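Triphenylmethane reductase (PDB 2JL1) probably reduces triphenylmethane dyes with NADPH as hydride donor, on an NmrA-like Rossmann fold. Local coordinates at residues L83-Q86 and H87-V91; F206-L209 and A210-S214; V226-E229 and E230-F234; Y252-S256 and K257-S261; A238-E242 and P243-I247. All coordinates share one frame; numbering follows the deposited sequence.

Contact 1 of 5, residues L83-Q86 and H87-V91; sequences LIVQ and HANVV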
loop_
_atom_site.group_PDB
_atom_site.type_symbol
_atom_site.label_atom_id
_atom_site.label_comp_id
_atom_site.label_asym_id
_atom_site.label_seq_id
_atom_site.Cartn_x
_atom_site.Cartn_y
_atom_site.Cartn_z
ATOM N N LEU A 83 -3.716 2.955 -11.202
ATOM C CA LEU A 83 -2.305 3.184 -10.910
ATOM C C LEU A 83 -1.710 2.198 -9.871
ATOM O O LEU A 83 -0.569 1.785 -9.994
ATOM C CB LEU A 83 -2.109 4.633 -10.460
ATOM C CG LEU A 83 -0.701 5.183 -10.530
ATOM C CD1 LEU A 83 -0.142 5.005 -11.960
ATOM C CD2 LEU A 83 -0.731 6.633 -10.124
ATOM N N ILE A 84 -2.491 1.837 -8.863
ATOM C CA ILE A 84 -2.076 0.827 -7.868
ATOM C C ILE A 84 -1.765 -0.522 -8.522
ATOM O O ILE A 84 -0.702 -1.124 -8.252
ATOM C CB ILE A 84 -3.125 0.723 -6.746
ATOM C CG1 ILE A 84 -3.053 2.032 -5.923
ATOM C CG2 ILE A 84 -2.985 -0.596 -5.925
ATOM C CD1 ILE A 84 -3.339 1.905 -4.496
ATOM N N VAL A 85 -2.683 -0.989 -9.378
ATOM C CA VAL A 85 -2.472 -2.213 -10.181
ATOM C C VAL A 85 -1.208 -2.104 -11.020
ATOM O O VAL A 85 -0.404 -3.024 -11.040
ATOM C CB VAL A 85 -3.688 -2.567 -11.119
ATOM C CG1 VAL A 85 -3.435 -3.882 -11.861
ATOM C CG2 VAL A 85 -4.964 -2.702 -10.315
ATOM N N GLN A 86 -1.033 -0.981 -11.721
ATOM C CA GLN A 86 0.151 -0.807 -12.579
ATOM C C GLN A 86 1.424 -0.858 -11.751
ATOM O O GLN A 86 2.380 -1.578 -12.081
ATOM C CB GLN A 86 0.075 0.516 -13.342
ATOM C CG GLN A 86 -0.993 0.522 -14.445
ATOM C CD GLN A 86 -1.098 1.864 -15.129
ATOM O OE1 GLN A 86 -0.624 2.878 -14.610
ATOM N NE2 GLN A 86 -1.719 1.885 -16.303
ATOM N N HIS A 87 1.422 -0.104 -10.655
ATOM C CA HIS A 87 2.559 -0.079 -9.744
ATOM C C HIS A 87 2.811 -1.454 -9.143
ATOM O O HIS A 87 3.947 -1.855 -9.003
ATOM C CB HIS A 87 2.345 0.968 -8.642
ATOM C CG HIS A 87 2.535 2.390 -9.100
ATOM N ND1 HIS A 87 2.769 3.423 -8.223
ATOM C CD2 HIS A 87 2.535 2.944 -10.340
ATOM C CE1 HIS A 87 2.912 4.552 -8.899
ATOM N NE2 HIS A 87 2.784 4.286 -10.185
ATOM N N ALA A 88 1.760 -2.186 -8.786
ATOM C CA ALA A 88 1.952 -3.532 -8.238
ATOM C C ALA A 88 2.615 -4.468 -9.257
ATOM O O ALA A 88 3.472 -5.265 -8.886
ATOM C CB ALA A 88 0.651 -4.130 -7.725
ATOM N N ASN A 89 2.214 -4.359 -10.529
ATOM C CA ASN A 89 2.857 -5.102 -11.622
ATOM C C ASN A 89 4.335 -4.758 -11.746
ATOM O O ASN A 89 5.159 -5.650 -11.973
ATOM C CB ASN A 89 2.207 -4.805 -12.982
ATOM C CG ASN A 89 0.811 -5.362 -13.125
ATOM O OD1 ASN A 89 0.405 -6.317 -12.447
ATOM N ND2 ASN A 89 0.053 -4.762 -14.060
ATOM N N VAL A 90 4.672 -3.466 -11.627
ATOM C CA VAL A 90 6.077 -3.036 -11.714
ATOM C C VAL A 90 6.927 -3.689 -10.620
ATOM O O VAL A 90 7.981 -4.278 -10.897
ATOM C CB VAL A 90 6.217 -1.490 -11.655
ATOM C CG1 VAL A 90 7.676 -1.083 -11.527
ATOM C CG2 VAL A 90 5.616 -0.865 -12.917
ATOM N N VAL A 91 6.463 -3.583 -9.384
ATOM C CA VAL A 91 7.169 -4.112 -8.215
ATOM C C VAL A 91 7.351 -5.624 -8.349
ATOM O O VAL A 91 8.446 -6.139 -8.072
ATOM C CB VAL A 91 6.416 -3.751 -6.908
ATOM C CG1 VAL A 91 7.083 -4.368 -5.689
ATOM C CG2 VAL A 91 6.337 -2.246 -6.754
#

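Contact 2 of 5, residues F206-L209 and A210-S214; sequences FDEL and AQILS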
loop_
_atom_site.group_PDB
_atom_site.type_symbol
_atom_site.label_atom_id
_atom_site.label_comp_id
_atom_site.label_asym_id
_atom_site.label_seq_id
_atom_site.Cartn_x
_atom_site.Cartn_y
_atom_site.Cartn_z
ATOM N N PHE A 206 1.735 32.436 -3.075
ATOM C CA PHE A 206 1.377 33.032 -4.366
ATOM C C PHE A 206 1.477 34.560 -4.394
ATOM O O PHE A 206 1.805 35.136 -5.429
ATOM C CB PHE A 206 0.032 32.507 -4.856
ATOM C CG PHE A 206 0.122 31.124 -5.407
ATOM C CD1 PHE A 206 -0.081 30.018 -4.586
ATOM C CD2 PHE A 206 0.482 30.915 -6.744
ATOM C CE1 PHE A 206 0.026 28.725 -5.089
ATOM C CE2 PHE A 206 0.615 29.593 -7.261
ATOM C CZ PHE A 206 0.392 28.507 -6.421
ATOM N N ASP A 207 1.228 35.210 -3.256
ATOM C CA ASP A 207 1.578 36.626 -3.098
ATOM C C ASP A 207 3.024 36.906 -3.495
ATOM O O ASP A 207 3.280 37.843 -4.250
ATOM C CB ASP A 207 1.331 37.110 -1.665
ATOM C CG ASP A 207 -0.104 37.502 -1.425
ATOM O OD1 ASP A 207 -0.949 37.353 -2.334
ATOM O OD2 ASP A 207 -0.390 38.007 -0.327
ATOM N N GLU A 208 3.949 36.097 -2.982
ATOM C CA GLU A 208 5.377 36.182 -3.282
ATOM C C GLU A 208 5.672 35.925 -4.762
ATOM O O GLU A 208 6.486 36.616 -5.362
ATOM C CB GLU A 208 6.184 35.167 -2.464
ATOM C CG GLU A 208 7.683 35.381 -2.630
ATOM C CD GLU A 208 8.549 34.487 -1.767
ATOM O OE1 GLU A 208 8.018 33.713 -0.935
ATOM O OE2 GLU A 208 9.787 34.600 -1.918
ATOM N N LEU A 209 5.017 34.911 -5.338
ATOM C CA LEU A 209 5.157 34.655 -6.759
ATOM C C LEU A 209 4.731 35.854 -7.606
ATOM O O LEU A 209 5.373 36.154 -8.619
ATOM C CB LEU A 209 4.343 33.410 -7.183
ATOM C CG LEU A 209 4.468 32.994 -8.664
ATOM C CD1 LEU A 209 5.941 32.800 -9.061
ATOM C CD2 LEU A 209 3.673 31.713 -8.919
ATOM N N ALA A 210 3.624 36.495 -7.241
ATOM C CA ALA A 210 3.151 37.669 -8.006
ATOM C C ALA A 210 4.153 38.827 -7.905
ATOM O O ALA A 210 4.367 39.583 -8.884
ATOM C CB ALA A 210 1.759 38.102 -7.540
ATOM N N GLN A 211 4.784 38.953 -6.740
ATOM C CA GLN A 211 5.751 40.038 -6.489
ATOM C C GLN A 211 7.003 39.764 -7.281
ATOM O O GLN A 211 7.528 40.665 -7.915
ATOM C CB GLN A 211 6.067 40.214 -4.977
ATOM C CG GLN A 211 7.273 41.148 -4.664
ATOM C CD GLN A 211 7.016 42.631 -4.944
ATOM O OE1 GLN A 211 5.877 43.108 -4.876
ATOM N NE2 GLN A 211 8.088 43.372 -5.265
ATOM N N ILE A 212 7.458 38.516 -7.281
ATOM C CA ILE A 212 8.589 38.113 -8.110
ATOM C C ILE A 212 8.303 38.283 -9.606
ATOM O O ILE A 212 9.152 38.801 -10.331
ATOM C CB ILE A 212 9.042 36.652 -7.798
ATOM C CG1 ILE A 212 9.717 36.576 -6.416
ATOM C CG2 ILE A 212 9.984 36.140 -8.849
ATOM C CD1 ILE A 212 9.789 35.147 -5.865
ATOM N N LEU A 213 7.130 37.847 -10.076
ATOM C CA LEU A 213 6.741 38.059 -11.488
ATOM C C LEU A 213 6.703 39.553 -11.859
ATOM O O LEU A 213 7.119 39.947 -12.969
ATOM C CB LEU A 213 5.379 37.424 -11.756
ATOM C CG LEU A 213 4.831 37.121 -13.157
ATOM C CD1 LEU A 213 5.883 36.526 -14.089
ATOM C CD2 LEU A 213 3.617 36.187 -13.008
ATOM N N SER A 214 6.161 40.371 -10.958
ATOM C CA SER A 214 6.201 41.831 -11.087
ATOM C C SER A 214 7.630 42.380 -11.237
ATOM O O SER A 214 7.903 43.179 -12.140
ATOM C CB SER A 214 5.535 42.471 -9.864
ATOM O OG SER A 214 4.161 42.131 -9.815
#

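Contact 3 of 5, residues V226-E229 and E230-F234; sequences VSFE and EEKNF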
loop_
_atom_site.group_PDB
_atom_site.type_symbol
_atom_site.label_atom_id
_atom_site.label_comp_id
_atom_site.label_asym_id
_atom_site.label_seq_id
_atom_site.Cartn_x
_atom_site.Cartn_y
_atom_site.Cartn_z
ATOM N N VAL A 226 -9.471 33.600 -5.052
ATOM C CA VAL A 226 -10.891 33.319 -5.344
ATOM C C VAL A 226 -11.291 32.025 -4.668
ATOM O O VAL A 226 -10.444 31.351 -4.107
ATOM C CB VAL A 226 -11.198 33.237 -6.877
ATOM C CG1 VAL A 226 -10.969 34.592 -7.563
ATOM C CG2 VAL A 226 -10.378 32.148 -7.546
ATOM N N SER A 227 -12.581 31.681 -4.728
ATOM C CA SER A 227 -13.055 30.396 -4.235
ATOM C C SER A 227 -12.674 29.233 -5.166
ATOM O O SER A 227 -12.339 29.439 -6.332
ATOM C CB SER A 227 -14.575 30.442 -4.027
ATOM O OG SER A 227 -15.293 30.391 -5.256
ATOM N N PHE A 228 -12.726 28.016 -4.632
ATOM C CA PHE A 228 -12.657 26.801 -5.423
ATOM C C PHE A 228 -13.524 26.861 -6.695
ATOM O O PHE A 228 -13.042 26.591 -7.804
ATOM C CB PHE A 228 -13.081 25.614 -4.568
ATOM C CG PHE A 228 -12.930 24.276 -5.251
ATOM C CD1 PHE A 228 -11.742 23.559 -5.144
ATOM C CD2 PHE A 228 -13.986 23.716 -5.967
ATOM C CE1 PHE A 228 -11.598 22.310 -5.758
ATOM C CE2 PHE A 228 -13.841 22.470 -6.592
ATOM C CZ PHE A 228 -12.642 21.772 -6.484
ATOM N N GLU A 229 -14.793 27.206 -6.534
ATOM C CA GLU A 229 -15.728 27.196 -7.665
ATOM C C GLU A 229 -15.440 28.372 -8.614
ATOM O O GLU A 229 -15.526 28.227 -9.832
ATOM C CB GLU A 229 -17.191 27.183 -7.178
ATOM C CG GLU A 229 -18.148 26.211 -7.929
ATOM C CD GLU A 229 -17.733 24.717 -7.874
ATOM O OE1 GLU A 229 -17.417 24.167 -8.950
ATOM O OE2 GLU A 229 -17.726 24.085 -6.777
ATOM N N GLU A 230 -15.051 29.517 -8.066
ATOM C CA GLU A 230 -14.605 30.618 -8.911
ATOM C C GLU A 230 -13.343 30.246 -9.711
ATOM O O GLU A 230 -13.237 30.586 -10.885
ATOM C CB GLU A 230 -14.379 31.873 -8.091
ATOM C CG GLU A 230 -15.672 32.528 -7.600
ATOM C CD GLU A 230 -15.416 33.644 -6.610
ATOM O OE1 GLU A 230 -14.493 33.528 -5.769
ATOM O OE2 GLU A 230 -16.147 34.650 -6.674
ATOM N N GLU A 231 -12.409 29.537 -9.086
ATOM C CA GLU A 231 -11.207 29.064 -9.790
ATOM C C GLU A 231 -11.537 28.142 -10.968
ATOM O O GLU A 231 -11.106 28.404 -12.094
ATOM C CB GLU A 231 -10.227 28.371 -8.838
ATOM C CG GLU A 231 -8.886 27.971 -9.504
ATOM C CD GLU A 231 -8.022 29.172 -9.910
ATOM O OE1 GLU A 231 -8.216 30.289 -9.374
ATOM O OE2 GLU A 231 -7.145 28.991 -10.770
ATOM N N LYS A 232 -12.287 27.073 -10.691
ATOM C CA LYS A 232 -12.708 26.090 -11.700
ATOM C C LYS A 232 -13.289 26.782 -12.927
ATOM O O LYS A 232 -12.899 26.463 -14.062
ATOM C CB LYS A 232 -13.707 25.099 -11.098
ATOM C CG LYS A 232 -13.643 23.680 -11.661
ATOM C CD LYS A 232 -14.107 22.634 -10.632
ATOM C CE LYS A 232 -15.616 22.368 -10.717
ATOM N NZ LYS A 232 -16.126 21.329 -9.742
ATOM N N ASN A 233 -14.188 27.744 -12.698
ATOM C CA ASN A 233 -14.815 28.536 -13.760
ATOM C C ASN A 233 -13.882 29.505 -14.492
ATOM O O ASN A 233 -14.018 29.715 -15.710
ATOM C CB ASN A 233 -15.994 29.338 -13.200
ATOM C CG ASN A 233 -17.084 28.460 -12.602
ATOM O OD1 ASN A 233 -17.047 27.226 -12.698
ATOM N ND2 ASN A 233 -18.070 29.098 -11.988
ATOM N N PHE A 234 -12.962 30.115 -13.754
ATOM C CA PHE A 234 -11.975 31.018 -14.341
ATOM C C PHE A 234 -11.107 30.256 -15.351
ATOM O O PHE A 234 -10.838 30.745 -16.449
ATOM C CB PHE A 234 -11.106 31.677 -13.245
ATOM C CG PHE A 234 -9.845 32.317 -13.773
ATOM C CD1 PHE A 234 -9.888 33.582 -14.362
ATOM C CD2 PHE A 234 -8.627 31.642 -13.709
ATOM C CE1 PHE A 234 -8.731 34.169 -14.866
ATOM C CE2 PHE A 234 -7.460 32.223 -14.206
ATOM C CZ PHE A 234 -7.511 33.490 -14.788
#

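Contact 4 of 5, residues Y252-S256 and K257-S261; sequences YDAIS and KGEAS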
loop_
_atom_site.group_PDB
_atom_site.type_symbol
_atom_site.label_atom_id
_atom_site.label_comp_id
_atom_site.label_asym_id
_atom_site.label_seq_id
_atom_site.Cartn_x
_atom_site.Cartn_y
_atom_site.Cartn_z
ATOM N N TYR A 252 -4.761 23.688 -5.555
ATOM C CA TYR A 252 -4.728 24.978 -4.860
ATOM C C TYR A 252 -5.464 24.874 -3.521
ATOM O O TYR A 252 -5.032 25.420 -2.530
ATOM C CB TYR A 252 -5.394 26.059 -5.701
ATOM C CG TYR A 252 -4.599 26.566 -6.889
ATOM C CD1 TYR A 252 -3.204 26.659 -6.857
ATOM C CD2 TYR A 252 -5.262 27.036 -8.018
ATOM C CE1 TYR A 252 -2.489 27.165 -7.947
ATOM C CE2 TYR A 252 -4.564 27.549 -9.118
ATOM C CZ TYR A 252 -3.181 27.605 -9.070
ATOM O OH TYR A 252 -2.513 28.132 -10.138
ATOM N N ASP A 253 -6.567 24.142 -3.498
ATOM C CA ASP A 253 -7.353 24.008 -2.263
ATOM C C ASP A 253 -6.544 23.246 -1.201
ATOM O O ASP A 253 -6.547 23.616 -0.031
ATOM C CB ASP A 253 -8.709 23.319 -2.559
ATOM C CG ASP A 253 -9.587 23.208 -1.325
ATOM O OD1 ASP A 253 -9.730 22.094 -0.798
ATOM O OD2 ASP A 253 -10.113 24.232 -0.865
ATOM N N ALA A 254 -5.831 22.204 -1.612
ATOM C CA ALA A 254 -5.012 21.431 -0.679
ATOM C C ALA A 254 -3.920 22.358 -0.134
ATOM O O ALA A 254 -3.654 22.380 1.059
ATOM C CB ALA A 254 -4.392 20.187 -1.396
ATOM N N ILE A 255 -3.320 23.141 -1.028
ATOM C CA ILE A 255 -2.313 24.125 -0.638
ATOM C C ILE A 255 -2.888 25.116 0.389
ATOM O O ILE A 255 -2.242 25.354 1.425
ATOM C CB ILE A 255 -1.663 24.831 -1.872
ATOM C CG1 ILE A 255 -0.757 23.854 -2.638
ATOM C CG2 ILE A 255 -0.834 26.087 -1.438
ATOM C CD1 ILE A 255 -0.367 24.399 -4.033
ATOM N N SER A 256 -4.110 25.642 0.149
ATOM C CA SER A 256 -4.736 26.552 1.117
ATOM C C SER A 256 -4.921 25.900 2.489
ATOM O O SER A 256 -5.122 26.609 3.462
ATOM C CB SER A 256 -6.095 27.047 0.648
ATOM O OG SER A 256 -7.075 26.038 0.799
ATOM N N LYS A 257 -4.870 24.562 2.544
ATOM C CA LYS A 257 -5.058 23.802 3.798
ATOM C C LYS A 257 -3.745 23.226 4.355
ATOM O O LYS A 257 -3.768 22.357 5.252
ATOM C CB LYS A 257 -6.080 22.666 3.572
ATOM C CG LYS A 257 -7.513 23.199 3.407
ATOM C CD LYS A 257 -8.464 22.185 2.779
ATOM C CE LYS A 257 -9.871 22.761 2.641
ATOM N NZ LYS A 257 -10.694 21.804 1.819
ATOM N N GLY A 258 -2.609 23.704 3.839
ATOM C CA GLY A 258 -1.313 23.336 4.384
ATOM C C GLY A 258 -0.646 22.099 3.786
ATOM O O GLY A 258 0.355 21.625 4.321
ATOM N N GLU A 259 -1.192 21.600 2.677
ATOM C CA GLU A 259 -0.689 20.387 2.016
ATOM C C GLU A 259 0.804 20.452 1.683
ATOM O O GLU A 259 1.498 19.444 1.764
ATOM C CB GLU A 259 -1.509 20.119 0.732
ATOM C CG GLU A 259 -0.962 19.024 -0.214
ATOM C CD GLU A 259 -1.201 17.627 0.311
ATOM O OE1 GLU A 259 -1.990 17.444 1.276
ATOM O OE2 GLU A 259 -0.564 16.712 -0.232
ATOM N N ALA A 260 1.295 21.619 1.280
ATOM C CA ALA A 260 2.683 21.714 0.831
ATOM C C ALA A 260 3.528 22.593 1.767
ATOM O O ALA A 260 4.546 23.144 1.380
ATOM C CB ALA A 260 2.721 22.202 -0.630
ATOM N N SER A 261 3.132 22.642 3.028
ATOM C CA SER A 261 3.657 23.625 3.971
ATOM C C SER A 261 4.773 23.071 4.860
ATOM O O SER A 261 5.376 23.818 5.622
ATOM C CB SER A 261 2.526 24.115 4.870
ATOM O OG SER A 261 2.039 23.070 5.697
HETATM O O HOH W 1 0.237 24.298 1.713
#

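Contact 5 of 5, residues A238-E242 and P243-I247; sequences AGVPE and PFTEI. Unlike the reference sequence in segment 243-247: Thr-245 (reference Ala).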
loop_
_atom_site.group_PDB
_atom_site.type_symbol
_atom_site.label_atom_id
_atom_site.label_comp_id
_atom_site.label_asym_id
_atom_site.label_seq_id
_atom_site.Cartn_x
_atom_site.Cartn_y
_atom_site.Cartn_z
ATOM N N ALA A 238 -10.765 30.140 -19.566
ATOM C CA ALA A 238 -9.475 30.472 -20.156
ATOM C C ALA A 238 -8.964 29.296 -20.999
ATOM O O ALA A 238 -7.811 29.275 -21.429
ATOM C CB ALA A 238 -8.468 30.889 -19.075
ATOM N N GLY A 239 -9.843 28.328 -21.249
ATOM C CA GLY A 239 -9.558 27.251 -22.185
ATOM C C GLY A 239 -8.864 26.069 -21.556
ATOM O O GLY A 239 -8.202 25.295 -22.247
ATOM N N VAL A 240 -8.997 25.936 -20.238
ATOM C CA VAL A 240 -8.558 24.717 -19.557
ATOM C C VAL A 240 -9.737 23.746 -19.486
ATOM O O VAL A 240 -10.783 24.086 -18.920
ATOM C CB VAL A 240 -7.982 24.988 -18.138
ATOM C CG1 VAL A 240 -7.376 23.712 -17.556
ATOM C CG2 VAL A 240 -6.937 26.111 -18.181
ATOM N N PRO A 241 -9.590 22.553 -20.096
ATOM C CA PRO A 241 -10.647 21.536 -20.070
ATOM C C PRO A 241 -11.041 21.109 -18.650
ATOM O O PRO A 241 -10.163 20.877 -17.798
ATOM C CB PRO A 241 -10.034 20.355 -20.845
ATOM C CG PRO A 241 -8.579 20.606 -20.876
ATOM C CD PRO A 241 -8.432 22.104 -20.889
ATOM N N GLU A 242 -12.356 20.968 -18.444
ATOM C CA GLU A 242 -12.989 20.774 -17.130
ATOM C C GLU A 242 -12.341 19.784 -16.152
ATOM O O GLU A 242 -12.328 20.061 -14.946
ATOM C CB GLU A 242 -14.497 20.511 -17.260
ATOM C CG GLU A 242 -15.335 21.802 -17.340
ATOM C CD GLU A 242 -16.609 21.685 -18.191
ATOM O OE1 GLU A 242 -16.745 20.705 -18.970
ATOM O OE2 GLU A 242 -17.472 22.594 -18.086
ATOM N N PRO A 243 -11.837 18.632 -16.646
ATOM C CA PRO A 243 -11.073 17.735 -15.773
ATOM C C PRO A 243 -9.785 18.347 -15.214
ATOM O O PRO A 243 -9.541 18.231 -14.017
ATOM C CB PRO A 243 -10.735 16.549 -16.688
ATOM C CG PRO A 243 -11.739 16.612 -17.773
ATOM C CD PRO A 243 -11.989 18.062 -17.998
ATOM N N PHE A 244 -8.962 18.969 -16.057
ATOM C CA PHE A 244 -7.698 19.552 -15.584
ATOM C C PHE A 244 -7.944 20.797 -14.718
ATOM O O PHE A 244 -7.216 21.058 -13.769
ATOM C CB PHE A 244 -6.739 19.863 -16.744
ATOM C CG PHE A 244 -5.327 20.189 -16.300
ATOM C CD1 PHE A 244 -4.483 19.188 -15.799
ATOM C CD2 PHE A 244 -4.839 21.496 -16.379
ATOM C CE1 PHE A 244 -3.181 19.486 -15.379
ATOM C CE2 PHE A 244 -3.540 21.802 -15.967
ATOM C CZ PHE A 244 -2.708 20.786 -15.463
ATOM N N THR A 245 -8.993 21.542 -15.034
ATOM C CA THR A 245 -9.337 22.729 -14.265
ATOM C C THR A 245 -9.758 22.365 -12.830
ATOM O O THR A 245 -9.456 23.079 -11.865
ATOM C CB THR A 245 -10.405 23.553 -14.987
ATOM O OG1 THR A 245 -10.364 24.894 -14.507
ATOM C CG2 THR A 245 -11.782 22.996 -14.754
ATOM N N GLU A 246 -10.442 21.228 -12.723
ATOM C CA GLU A 246 -10.842 20.636 -11.462
ATOM C C GLU A 246 -9.627 20.169 -10.672
ATOM O O GLU A 246 -9.571 20.393 -9.466
ATOM C CB GLU A 246 -11.805 19.467 -11.717
ATOM C CG GLU A 246 -11.871 18.424 -10.621
ATOM C CD GLU A 246 -12.510 18.931 -9.350
ATOM O OE1 GLU A 246 -13.511 19.682 -9.451
ATOM O OE2 GLU A 246 -12.015 18.558 -8.251
ATOM N N ILE A 247 -8.670 19.525 -11.348
ATOM C CA ILE A 247 -7.443 19.046 -10.701
ATOM C C ILE A 247 -6.620 20.224 -10.145
ATOM O O ILE A 247 -6.111 20.184 -9.024
ATOM C CB ILE A 247 -6.530 18.249 -11.689
ATOM C CG1 ILE A 247 -7.290 17.115 -12.398
ATOM C CG2 ILE A 247 -5.263 17.733 -10.965
ATOM C CD1 ILE A 247 -7.700 15.929 -11.522
#

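Contact 1 of 5, residues L83-Q86 and H87-V91
Helix 80-96 is the crossover of the beta-alpha-beta unit that joins strands 69-72 and 101-107 of the Rossmann sheet, and one of its turns packs Leu-83 against the imidazole of His-87. Leu-83 CG sits over one ring face, 4.0 Å from the centroid and displaced toward the rim, a CH-pi contact. Leu-83 CD1 lies 3.5 Å from His-87 NE2. The isobutyl group reaches the ring because CG stands opposite the backbone N (chi1 -161°), while His-87 turns its ring back along the helix. The backbone below is regular: His-87 N donates to Leu-83 O at 2.8 Å and Ala-88 N to Ile-84 O at 2.7 Å. Asn-89 N bonds to Val-85 O, and Val-90 N to Gln-86 O. Outside the turn, His-87 ND1 is hydrogen-bonded to Thr-124 OG1 and NE2 to the backbone N of Gly-75, an NADP-binding residue; Gln-86 touches the bound NADP. Val-85 and Asn-89 pack on Asn-89 and Val-85 of the second subunit. With a bond at each ring nitrogen and an aliphatic group over one face, the buried imidazole is probably held in one orientation; accepting from the amide of Gly-75 at NE2 is consistent with a neutral ring protonated at ND1.

Contact 2 of 5, residues F206-L209 and A210-S214
On the first turns of helix 206-217, Glu-208 and Ile-212 lie alongside each other one turn apart and point the same way. The glutamate chain runs out fully extended, with CG opposite its backbone N (chi1 -172°), and presents its flank: Glu-208 CG lies 3.9 Å from Ile-212 CD1. The isoleucine answers with its longer branch, which leans back over the preceding turn so that Ile-212 CG1 stands 3.4 Å from Glu-208 O. The methyl lies against the glutamate chain, CG and OE2 of Glu-208 being about equally near to Ile-212 CD1. Leu-209 and Leu-213 continue the apolar side, both touching Ile-161 of strand 160-163, and Leu-209, Ile-212 and Leu-213 meet helix 277-285. The Phe-206 ring projects from the start of the helix and makes edge-to-face contacts with Trp-204 and Tyr-252. Asp-207 OD1 is hydrogen-bonded to His-223 ND1.

Main-chain bonds hold the turns in step: Ala-210 N donates to Phe-206 O at 2.9 Å, Ile-212 N to Glu-208 O, and Leu-213 N to Leu-209 O at 2.8 Å. Gln-211 N reaches Asp-207 O with a more bent N-H, at 144°. Further along, Ala-210 O is gripped twice by a single residue, from opposite faces of its carbonyl plane: Ser-214 N approaches at 2.9 Å and Ser-214 OG donates to the same oxygen at 2.7 Å.

Contact 3 of 5, residues V226-E229 and E230-F234
Glu-230 OE1 takes the N-H of Ser-227 almost straight on, at 2.9 Å and 177°, through the lone pair facing away from its other oxygen. The serine returns the bond: Glu-230 N donates to Ser-227 OG at 3.0 Å. The hydroxyl gets there by standing between its own backbone N and carbonyl carbon (chi1 75°), which turns it in over the first turn of the helix. Ser-227 O is used too, receiving Glu-231 N at 2.8 Å. Val-226 lies beside these bonds, its CB 3.5 Å from Glu-230 OE1, and crosses Glu-231 at about a right angle with CG2 near that carboxylate.

On another side of the turn, Glu-229 and Lys-232 run side by side. Glu-229 OE1 forms a salt bridge to Lys-232 NZ at 3.2 Å, and the ammonium has a second anionic partner in Glu-246 of helix 242-256. The lysine's aliphatic part passes the Phe-228 ring, with Lys-232 CD 4.1 Å from Phe-228 CE2, while Glu-229 OE2 lies in the ring plane at its edge. Shared between two carboxylates, the lysine charge probably offsets some of the negative charge on this glutamate-rich turn. Phe-228 itself packs on helix 242-256, and Val-226 remains backbone-bonded to Thr-163. The reciprocal Ser-227 and Glu-230 bonds form a capping box, with Ser-227 as N-cap of helix 228-237, one residue beyond Val-226, which follows strand 222-225.

Contact 4 of 5, residues Y252-S256 and K257-S261
Lys-257 NZ and Asp-253 OD1 form a salt bridge of 2.8 Å across the last turn of helix 242-256, which closes in a Schellman motif. The lysine chain, extended beyond CG, lies back along the helix and meets OD1 on the side of the other carboxylate oxygen. In the motif, Glu-259 N donates to Ala-254 O at 3.0 Å and Gly-258 N to Ile-255 O at 2.9 Å, with Gly-258 at positive phi as the C-prime residue. Ala-254 O also takes Lys-257 N, and its two donors arrive from opposite faces of the carbonyl plane. Ser-256 OG donates to Asp-253 O at 2.6 Å, further tying up the carbonyls of the helix end.

The packing lies outside this polar core. Ala-254 CB rests 3.6 Å from Glu-259 CB, and the glutamate then leads away to hydrogen bonds with Tyr-107, Ser-113 and the backbone N of Ile-114. Ile-255 CG1 approaches Ala-260 CB more loosely, at 4.3 Å, and Ile-255 also touches Phe-147. Water 1 bridges the turn between the same two residues, donating to Ile-255 O at 2.7 Å and accepting from Ala-260 N at 2.9 Å.

Contact 5 of 5, residues A238-E242 and P243-I247
Val-240 CG1 meets the edge of the Phe-244 ring in its plane, 3.6 Å from Phe-244 CD2. This branch points away from its own backbone N (chi1 -173°), which brings it to the ring. Val-240 CG1 is also 4.0 Å from Thr-245 CB, so one valine methyl touches two residues of the first helical turn. Pro-241 CB and Pro-243 CD approach more loosely, at 4.1 Å. Among the polar contacts, Pro-241 O accepts from Thr-245 N at 3.1 Å and, weakly, from Phe-244 N. Glu-246 N donates to Glu-242 O, also at 3.1 Å, from above the carbonyl plane. Pro-243 has no N-H to give, which suits a first turn where amides have no preceding helical carbonyl. Thr-245, which differs from the reference alanine, bonds through OG1 to Lys-232 O.

Residues 238-242 link two successive helices: Gly-239, at positive phi, ends helix 228-237 in a Schellman motif, and Pro-241 is the N-cap of helix 242-256, whose Thr-245 and Glu-246 pack back on helix 228-237.

In the fold
From the N terminus, contact 1 comes first, within helix 80-96, which flanks the Rossmann sheet, beside NADP and at the subunit interface. The other four follow in the C-terminal part, in the order 2, 3, 5, 4; each is local, and none nests within or crosses another. Contact 2 lies on helix 206-217, on the other side of the chain's centre from contact 1, their centres about 39 Å apart. Contact 3 starts helix 228-237, contact 5 closes the short loop into helix 242-256, and contact 4 ends that helix. Contacts 3 and 5 are joined directly between the paired helices, while Tyr-252 of contact 4 touches both Phe-206 of contact 2 and Glu-231 of contact 3.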